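Local structure of CurD (Moorea producens 3L, 5KP7) at residues E99-C104 / R127-F132; G337-P342 / G361-E366. The protein probably catalyses an HMG-CoA synthase-type carbon-carbon bond-forming condensation and binds 4'-phosphopantetheine. The protein carries 3 engineered substitutions. All coordinates share one frame; numbering follows the deposited sequence.

Contact 1 (E99-C104 / R127-F132); sequences EMVITC and RNCRMF
Val101 is held to the 127-132 segment through both its backbone N and its backbone O: the N donates to Arg130 O at 2.9 Å, and the O accepts from Phe132 N at 3.2 Å. Two more backbone bonds extend the pairing, Arg130 N to Glu99 O and Thr103 N to Phe132 O. The first is bent at its acceptor, its donor standing 49° out of the carbonyl plane of Glu99, where the pairing begins; a water also donates to that oxygen and accepts weakly from Arg130 NH1. CA-H groups add to the seam, with Met100 CA 3.2 Å from Arg130 O.

The strands run parallel, their axes 6° apart, as the two strands of a beta-alpha-beta unit joined through helix 115-123. Strand 130-134 is the outermost of the chain's large mixed sheet here, and Ser116 of that helix hydrogen-bonds to both Phe132 O and Thr103 OG1.

Apolar contacts lie on both faces. On one, Phe132 CG sits between its own N and carbonyl carbon (chi1 54°), which swings the ring over to the neighbouring strand. There Ile102 runs beside it, CD1 3.7 Å from CZ, and the flexible, unbranched Met100 brings SD obliquely to the ring, 4.9 Å from its centroid, a Met-aromatic contact. With an alanine at Ile102, the CZ and CE1 side of the Phe132 ring would probably lose its aliphatic support and be freer to shift. On the other face, beta-branched Val101, well suited to a strand, sets CG2 3.7 Å from Cys129 SG.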
loop_
_atom_site.group_PDB
_atom_site.type_symbol
_atom_site.label_atom_id
_atom_site.label_comp_id
_atom_site.label_asym_id
_atom_site.label_seq_id
_atom_site.Cartn_x
_atom_site.Cartn_y
_atom_site.Cartn_z
ATOM N N GLU A 99 7.339 -13.486 21.162
ATOM C CA GLU A 99 8.234 -12.681 21.984
ATOM C C GLU A 99 8.676 -11.367 21.328
ATOM O O GLU A 99 9.570 -10.709 21.833
ATOM C CB GLU A 99 9.460 -13.502 22.381
ATOM C CG GLU A 99 9.059 -14.725 23.218
ATOM C CD GLU A 99 10.158 -15.283 24.081
ATOM O OE1 GLU A 99 11.336 -14.880 23.940
ATOM O OE2 GLU A 99 9.826 -16.184 24.908
ATOM N N MET A 100 8.055 -10.998 20.214
ATOM C CA MET A 100 8.270 -9.690 19.617
ATOM C C MET A 100 6.988 -9.260 18.936
ATOM O O MET A 100 6.385 -10.072 18.204
ATOM C CB MET A 100 9.429 -9.721 18.619
ATOM C CG MET A 100 9.747 -8.346 18.047
ATOM S SD MET A 100 11.322 -8.229 17.162
ATOM C CE MET A 100 11.066 -9.235 15.784
ATOM N N VAL A 101 6.573 -8.019 19.191
ATOM C CA VAL A 101 5.440 -7.395 18.509
ATOM C C VAL A 101 5.968 -6.107 17.870
ATOM O O VAL A 101 6.452 -5.220 18.578
ATOM C CB VAL A 101 4.300 -7.065 19.486
ATOM C CG1 VAL A 101 3.206 -6.296 18.783
ATOM C CG2 VAL A 101 3.719 -8.321 20.106
ATOM N N ILE A 102 5.929 -6.049 16.542
ATOM C CA ILE A 102 6.338 -4.865 15.793
ATOM C C ILE A 102 5.112 -4.282 15.130
ATOM O O ILE A 102 4.449 -4.950 14.307
ATOM C CB ILE A 102 7.383 -5.159 14.708
ATOM C CG1 ILE A 102 8.592 -5.901 15.312
ATOM C CG2 ILE A 102 7.808 -3.848 14.077
ATOM C CD1 ILE A 102 9.709 -6.180 14.316
ATOM N N THR A 103 4.765 -3.045 15.482
ATOM C CA THR A 103 3.696 -2.330 14.801
ATOM C C THR A 103 4.324 -1.433 13.757
ATOM O O THR A 103 5.262 -0.694 14.058
ATOM C CB THR A 103 2.858 -1.529 15.802
ATOM O OG1 THR A 103 2.313 -2.436 16.767
ATOM C CG2 THR A 103 1.714 -0.849 15.102
ATOM N N CYS A 104 3.829 -1.493 12.541
ATOM C CA CYS A 104 4.398 -0.773 11.390
ATOM C C CYS A 104 3.366 0.204 10.933
ATOM O O CYS A 104 2.238 -0.196 10.560
ATOM C CB CYS A 104 4.743 -1.771 10.285
ATOM S SG CYS A 104 5.911 -3.049 10.846
ATOM N N ARG A 127 4.142 -11.011 28.838
ATOM C CA ARG A 127 4.935 -9.857 29.220
ATOM C C ARG A 127 6.401 -9.997 28.827
ATOM O O ARG A 127 7.119 -8.978 28.751
ATOM C CB ARG A 127 4.800 -9.573 30.721
ATOM C CG ARG A 127 3.455 -9.005 31.073
ATOM C CD ARG A 127 3.412 -8.487 32.500
ATOM N NE ARG A 127 2.168 -7.747 32.731
ATOM C CZ ARG A 127 1.940 -6.963 33.796
ATOM N NH1 ARG A 127 2.854 -6.815 34.733
ATOM N NH2 ARG A 127 0.790 -6.277 33.876
ATOM N N ASN A 128 6.854 -11.217 28.563
ATOM C CA ASN A 128 8.232 -11.428 28.087
ATOM C C ASN A 128 8.236 -11.279 26.566
ATOM O O ASN A 128 8.346 -12.253 25.815
ATOM C CB ASN A 128 8.773 -12.798 28.547
ATOM C CG ASN A 128 8.849 -12.908 30.043
ATOM O OD1 ASN A 128 8.229 -13.799 30.649
ATOM N ND2 ASN A 128 9.647 -12.061 30.667
ATOM N N CYS A 129 8.151 -10.024 26.131
ATOM C CA CYS A 129 7.924 -9.705 24.725
ATOM C C CYS A 129 8.547 -8.338 24.430
ATOM O O CYS A 129 8.193 -7.355 25.089
ATOM C CB CYS A 129 6.416 -9.599 24.492
ATOM S SG CYS A 129 5.947 -9.532 22.757
ATOM N N ARG A 130 9.418 -8.271 23.426
ATOM C CA ARG A 130 9.914 -6.992 22.936
ATOM C C ARG A 130 8.809 -6.302 22.145
ATOM O O ARG A 130 8.159 -6.961 21.329
ATOM C CB ARG A 130 11.099 -7.221 22.004
ATOM C CG ARG A 130 12.318 -7.846 22.637
ATOM C CD ARG A 130 13.452 -7.810 21.639
ATOM N NE ARG A 130 14.747 -8.240 22.169
ATOM C CZ ARG A 130 15.514 -9.226 21.676
ATOM N NH1 ARG A 130 15.110 -10.020 20.689
ATOM N NH2 ARG A 130 16.709 -9.435 22.198
ATOM N N MET A 131 8.617 -4.996 22.348
ATOM C CA MET A 131 7.526 -4.254 21.730
ATOM C C MET A 131 8.044 -2.927 21.219
ATOM O O MET A 131 8.700 -2.193 21.956
ATOM C CB MET A 131 6.425 -4.004 22.770
ATOM C CG MET A 131 5.667 -5.247 23.141
ATOM S SD MET A 131 4.376 -4.946 24.364
ATOM C CE MET A 131 5.392 -4.758 25.826
ATOM N N PHE A 132 7.785 -2.625 19.954
ATOM C CA PHE A 132 8.173 -1.337 19.391
ATOM C C PHE A 132 7.402 -1.061 18.108
ATOM O O PHE A 132 6.678 -1.943 17.601
ATOM C CB PHE A 132 9.713 -1.210 19.206
ATOM C CG PHE A 132 10.327 -2.308 18.427
ATOM C CD1 PHE A 132 10.443 -2.200 17.053
ATOM C CD2 PHE A 132 10.811 -3.432 19.058
ATOM C CE1 PHE A 132 11.013 -3.234 16.308
ATOM C CE2 PHE A 132 11.390 -4.469 18.327
ATOM C CZ PHE A 132 11.495 -4.357 16.951
HETATM O O HOH W 1 12.297 -11.261 20.967
#

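Contact 2 (G337-P342 / G361-E366)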
loop_
_atom_site.group_PDB
_atom_site.type_symbol
_atom_site.label_atom_id
_atom_site.label_comp_id
_atom_site.label_asym_id
_atom_site.label_seq_id
_atom_site.Cartn_x
_atom_site.Cartn_y
_atom_site.Cartn_z
ATOM N N GLY A 337 -5.273 -16.037 -7.226
ATOM C CA GLY A 337 -4.430 -16.737 -8.183
ATOM C C GLY A 337 -4.574 -18.248 -8.084
ATOM O O GLY A 337 -5.401 -18.752 -7.329
ATOM N N ASP A 338 -3.764 -18.981 -8.844
ATOM C CA ASP A 338 -3.841 -20.442 -8.916
ATOM C C ASP A 338 -2.646 -21.043 -8.198
ATOM O O ASP A 338 -1.488 -20.742 -8.568
ATOM C CB ASP A 338 -3.818 -20.890 -10.376
ATOM C CG ASP A 338 -4.059 -22.373 -10.517
ATOM O OD1 ASP A 338 -3.179 -23.156 -10.120
ATOM O OD2 ASP A 338 -5.117 -22.752 -11.050
ATOM N N PHE A 339 -2.922 -21.852 -7.174
ATOM C CA PHE A 339 -1.877 -22.510 -6.375
ATOM C C PHE A 339 -2.091 -24.014 -6.392
ATOM O O PHE A 339 -1.846 -24.701 -5.418
ATOM C CB PHE A 339 -1.812 -21.888 -4.959
ATOM C CG PHE A 339 -1.441 -20.466 -5.008
ATOM C CD1 PHE A 339 -2.401 -19.511 -5.304
ATOM C CD2 PHE A 339 -0.108 -20.065 -4.889
ATOM C CE1 PHE A 339 -2.046 -18.197 -5.475
ATOM C CE2 PHE A 339 0.247 -18.730 -5.027
ATOM C CZ PHE A 339 -0.742 -17.798 -5.336
ATOM N N SER A 340 -2.499 -24.543 -7.539
ATOM C CA SER A 340 -2.639 -26.011 -7.655
ATOM C C SER A 340 -1.270 -26.726 -7.615
ATOM O O SER A 340 -1.219 -27.921 -7.392
ATOM C CB SER A 340 -3.441 -26.371 -8.896
ATOM O OG SER A 340 -2.848 -25.810 -10.031
ATOM N N THR A 341 -0.173 -25.983 -7.823
ATOM C CA THR A 341 1.196 -26.413 -7.578
ATOM C C THR A 341 1.915 -25.247 -6.849
ATOM O O THR A 341 1.418 -24.137 -6.923
ATOM C CB THR A 341 1.870 -26.740 -8.914
ATOM O OG1 THR A 341 3.163 -27.284 -8.687
ATOM C CG2 THR A 341 1.991 -25.570 -9.814
ATOM N N PRO A 342 3.063 -25.487 -6.160
ATOM C CA PRO A 342 3.668 -24.327 -5.471
ATOM C C PRO A 342 4.078 -23.211 -6.420
ATOM O O PRO A 342 4.498 -23.488 -7.559
ATOM C CB PRO A 342 4.894 -24.926 -4.763
ATOM C CG PRO A 342 4.528 -26.369 -4.556
ATOM C CD PRO A 342 3.742 -26.744 -5.785
ATOM N N GLY A 361 9.074 -15.206 -2.098
ATOM C CA GLY A 361 8.832 -16.440 -1.375
ATOM C C GLY A 361 7.871 -17.335 -2.122
ATOM O O GLY A 361 7.439 -16.990 -3.226
ATOM N N VAL A 362 7.516 -18.447 -1.485
ATOM C CA VAL A 362 6.714 -19.499 -2.101
ATOM C C VAL A 362 5.468 -19.806 -1.287
ATOM O O VAL A 362 5.513 -19.827 -0.045
ATOM C CB VAL A 362 7.564 -20.775 -2.272
ATOM C CG1 VAL A 362 6.732 -21.974 -2.739
ATOM C CG2 VAL A 362 8.716 -20.506 -3.226
ATOM N N VAL A 363 4.367 -20.042 -1.997
ATOM C CA VAL A 363 3.101 -20.479 -1.435
ATOM C C VAL A 363 2.756 -21.853 -2.037
ATOM O O VAL A 363 2.831 -22.038 -3.264
ATOM C CB VAL A 363 1.998 -19.486 -1.814
ATOM C CG1 VAL A 363 0.651 -19.939 -1.282
ATOM C CG2 VAL A 363 2.350 -18.110 -1.279
ATOM N N THR A 364 2.382 -22.797 -1.173
ATOM C CA THR A 364 2.004 -24.142 -1.602
ATOM C C THR A 364 0.484 -24.242 -1.711
ATOM O O THR A 364 -0.245 -23.415 -1.170
ATOM C CB THR A 364 2.468 -25.211 -0.584
ATOM O OG1 THR A 364 1.811 -24.990 0.665
ATOM C CG2 THR A 364 3.958 -25.129 -0.349
ATOM N N PRO A 365 -0.019 -25.316 -2.362
ATOM C CA PRO A 365 -1.477 -25.517 -2.369
ATOM C C PRO A 365 -2.074 -25.600 -0.970
ATOM O O PRO A 365 -3.157 -25.114 -0.721
ATOM C CB PRO A 365 -1.664 -26.855 -3.117
ATOM C CG PRO A 365 -0.371 -27.130 -3.806
ATOM C CD PRO A 365 0.695 -26.245 -3.260
ATOM N N GLU A 366 -1.330 -26.185 -0.056
ATOM C CA GLU A 366 -1.754 -26.322 1.338
ATOM C C GLU A 366 -1.867 -24.955 2.021
ATOM O O GLU A 366 -2.867 -24.664 2.702
ATOM C CB GLU A 366 -0.752 -27.222 2.094
ATOM C CG GLU A 366 -0.803 -28.680 1.669
ATOM C CD GLU A 366 -0.123 -29.028 0.328
ATOM O OE1 GLU A 366 0.755 -28.252 -0.191
ATOM O OE2 GLU A 366 -0.516 -30.121 -0.214
#
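Phe339 and Val363 form the apolar centre of this contact, their side chains crossing at a slant, with Val363 CG1 3.7 Å from Phe339 CD2 and Val363 CB equally near CE2. With its CG anti to the carbonyl carbon (chi1 -63°), the phenylalanine reaches across to the valine, whose compact branches suit both strand and core. The two prolines supply the second patch: Pro342 CD lies 4.0 Å from Pro365 CD, and Pro342 CB is as far from Val362 CG1. Backbone oxygens meet carbon here, Phe339 O standing 3.2 Å from Pro365 CB, and Val363 O 3.3 Å from Pro342 CA in a CA-H...O contact.

The segments lie at the open end of the beta hairpin of strands 343-351 and 355-363: one leads from helix 325-336 into it, the other leaves it for helix 365-372. Thr364 is the N-cap of that second helix, its OG1 accepting from Gly367 N, and Pro365, lacking an N-H to be satisfied, fits the first turn.

Further out, Asp338 shapes the loop as an Asx turn. Its OD1 takes Ser340 N at 3.0 Å from above the carboxylate plane and Ser340 OG at 2.7 Å on the syn lone pair, while Arg343 adds a salt bridge to the same oxygen. Tyr270 meets the Phe339 ring and hydrogen-bonds through its hydroxyl to Asp338 N; Ile334 of helix 325-336 packs on Val363.

Contact 1 closes before contact 2 opens along the chain, and they lie in the N-terminal and C-terminal ranges of the HMG-CoA synthase family. Their centres are 30 Å apart and their nearest atoms about 18 Å, so they do not touch. Contact 1 pairs strand 98-104 with the outermost strand 130-134, whereas contact 2 sits where strand 343-351 is entered from helix 325-336 and strand 355-363 leaves for helix 365-372. The strands of the two ranges run on side by side into one another, consistent with the two related halves of a thiolase-like fold, contact 1 in the first half and contact 2 in the second. Both lie away from the phosphopantetheine pocket and are plain packing within the fold.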